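Local coordinates for FMN-binding domain-containing protein (PDB 3O6U), which is of unknown function but probably binds flavin mononucleotide, at residues A[17-22]-A[52-57]. Residues are numbered along the deposited sequence; the frame is centred on the assembly and turned at random.
Sequences HGYKAK and KDYNEK
Y19 from a strand and Y54 from a helix run alongside one another head to tail, so that the phenol end of Y19 lies beside the CD2-CE2 bond of Y54. The hydroxyl oxygen makes the nearest approach, with Y19 OH 3.4 Å from Y54 CD2, and it lies at almost the same distance from the neighbouring carbon, Y54 CE2. Behind it, Y19 CE2 comes within 3.8 Å of Y54 CE2. The ring planes are steeply inclined, at 79°, and their centroids are 5.5 Å apart. In this FMN-binding domain the pair ties the beginning of strand 19-27, an inner strand of the mixed sheet, to the first turn of helix 52-62, which follows strand 32-41 and its connecting loop. On the helix, a chi1 of -169° sets CG of Y54 anti to the backbone N and beside the carbonyl carbon, which carries the ring out toward the strand to meet the Y19 phenol. Both tyrosines remain partly exposed, and van der Waals packing joins them at the surface. K48 adds a cation-pi contact to the Y19 ring, while D51 OD1 accepts a hydrogen bond from the backbone N of Y54.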
loop_
_atom_site.group_PDB
_atom_site.type_symbol
_atom_site.label_atom_id
_atom_site.label_comp_id
_atom_site.label_asym_id
_atom_site.label_seq_id
_atom_site.Cartn_x
_atom_site.Cartn_y
_atom_site.Cartn_z
ATOM N N HIS A 17 1.577 0.076 16.452
ATOM C CA HIS A 17 0.231 -0.335 16.830
ATOM C C HIS A 17 -0.142 -1.745 16.410
ATOM O O HIS A 17 -1.300 -2.132 16.531
ATOM C CB HIS A 17 -0.807 0.624 16.289
ATOM C CG HIS A 17 -0.762 1.978 16.920
ATOM N ND1 HIS A 17 -1.600 3.002 16.536
ATOM C CD2 HIS A 17 0.021 2.477 17.906
ATOM C CE1 HIS A 17 -1.335 4.071 17.258
ATOM N NE2 HIS A 17 -0.357 3.784 18.098
ATOM N N GLY A 18 0.824 -2.502 15.890
ATOM C CA GLY A 18 0.562 -3.881 15.513
ATOM C C GLY A 18 0.110 -4.103 14.087
ATOM O O GLY A 18 -0.287 -5.205 13.735
ATOM N N TYR A 19 0.151 -3.064 13.266
ATOM C CA TYR A 19 -0.242 -3.217 11.874
ATOM C C TYR A 19 0.907 -3.318 10.906
ATOM O O TYR A 19 1.913 -2.618 11.033
ATOM C CB TYR A 19 -1.079 -2.036 11.402
ATOM C CG TYR A 19 -2.374 -1.919 12.115
ATOM C CD1 TYR A 19 -3.461 -2.707 11.753
ATOM C CD2 TYR A 19 -2.519 -1.014 13.164
ATOM C CE1 TYR A 19 -4.671 -2.596 12.422
ATOM C CE2 TYR A 19 -3.708 -0.885 13.837
ATOM C CZ TYR A 19 -4.785 -1.675 13.466
ATOM O OH TYR A 19 -5.973 -1.522 14.152
ATOM N N LYS A 20 0.758 -4.225 9.954
ATOM C CA LYS A 20 1.715 -4.329 8.867
ATOM C C LYS A 20 1.005 -3.781 7.631
ATOM O O LYS A 20 -0.210 -3.555 7.637
ATOM C CB LYS A 20 2.092 -5.769 8.580
ATOM C CG LYS A 20 3.059 -6.349 9.565
ATOM C CD LYS A 20 3.311 -7.799 9.236
ATOM C CE LYS A 20 4.361 -8.391 10.158
ATOM N NZ LYS A 20 4.633 -9.819 9.808
ATOM N N ALA A 21 1.769 -3.547 6.571
ATOM C CA ALA A 21 1.153 -3.114 5.321
ATOM C C ALA A 21 1.676 -3.911 4.112
ATOM O O ALA A 21 2.867 -4.239 3.988
ATOM C CB ALA A 21 1.293 -1.614 5.118
ATOM N N LYS A 22 0.736 -4.183 3.220
ATOM C CA LYS A 22 0.949 -4.995 2.050
ATOM C C LYS A 22 0.527 -4.269 0.782
ATOM O O LYS A 22 -0.534 -3.650 0.748
ATOM C CB LYS A 22 0.078 -6.249 2.215
ATOM C CG LYS A 22 0.623 -7.489 1.588
ATOM C CD LYS A 22 -0.401 -8.594 1.616
ATOM C CE LYS A 22 -0.019 -9.685 0.634
ATOM N NZ LYS A 22 -0.370 -11.039 1.138
ATOM N N LYS A 52 -14.618 -0.656 11.621
ATOM C CA LYS A 52 -15.523 0.469 11.842
ATOM C C LYS A 52 -15.059 1.489 12.879
ATOM O O LYS A 52 -14.981 2.683 12.580
ATOM C CB LYS A 52 -16.892 -0.056 12.265
ATOM C CG LYS A 52 -18.045 0.892 12.044
ATOM C CD LYS A 52 -19.341 0.186 12.390
ATOM C CE LYS A 52 -20.525 1.072 12.125
ATOM N NZ LYS A 52 -20.223 2.458 12.534
ATOM N N ASP A 53 -14.761 1.037 14.098
ATOM C CA ASP A 53 -14.339 1.968 15.150
ATOM C C ASP A 53 -13.028 2.631 14.815
ATOM O O ASP A 53 -12.853 3.816 15.075
ATOM C CB ASP A 53 -14.222 1.279 16.519
ATOM C CG ASP A 53 -15.569 1.027 17.164
ATOM O OD1 ASP A 53 -16.577 1.588 16.673
ATOM O OD2 ASP A 53 -15.613 0.276 18.166
ATOM N N TYR A 54 -12.103 1.873 14.242
ATOM C CA TYR A 54 -10.826 2.450 13.876
ATOM C C TYR A 54 -11.040 3.559 12.862
ATOM O O TYR A 54 -10.361 4.589 12.910
ATOM C CB TYR A 54 -9.893 1.407 13.275
ATOM C CG TYR A 54 -8.486 1.919 13.133
ATOM C CD1 TYR A 54 -8.147 2.841 12.138
ATOM C CD2 TYR A 54 -7.496 1.504 14.015
ATOM C CE1 TYR A 54 -6.846 3.338 12.027
ATOM C CE2 TYR A 54 -6.200 1.989 13.918
ATOM C CZ TYR A 54 -5.879 2.903 12.925
ATOM O OH TYR A 54 -4.587 3.367 12.846
ATOM N N ASN A 55 -11.975 3.356 11.937
ATOM C CA ASN A 55 -12.224 4.379 10.945
ATOM C C ASN A 55 -12.903 5.601 11.505
ATOM O O ASN A 55 -12.389 6.701 11.382
ATOM C CB ASN A 55 -13.105 3.869 9.808
ATOM C CG ASN A 55 -12.352 3.041 8.822
ATOM O OD1 ASN A 55 -12.255 1.826 8.987
ATOM N ND2 ASN A 55 -11.793 3.685 7.789
ATOM N N GLU A 56 -14.064 5.395 12.123
ATOM C CA GLU A 56 -14.863 6.510 12.619
ATOM C C GLU A 56 -14.068 7.482 13.455
ATOM O O GLU A 56 -14.168 8.702 13.261
ATOM C CB GLU A 56 -16.098 6.002 13.359
ATOM C CG GLU A 56 -17.186 5.515 12.428
ATOM C CD GLU A 56 -18.338 4.888 13.177
ATOM O OE1 GLU A 56 -18.189 4.625 14.394
ATOM O OE2 GLU A 56 -19.386 4.647 12.544
ATOM N N LYS A 57 -13.284 6.956 14.385
ATOM C CA LYS A 57 -12.429 7.822 15.180
ATOM C C LYS A 57 -11.466 8.578 14.231
ATOM O O LYS A 57 -11.092 9.725 14.511
ATOM C CB LYS A 57 -11.621 6.983 16.199
ATOM C CG LYS A 57 -10.228 7.528 16.553
ATOM C CD LYS A 57 -9.115 6.762 15.827
ATOM C CE LYS A 57 -8.496 7.578 14.707
ATOM N NZ LYS A 57 -7.110 7.161 14.335
#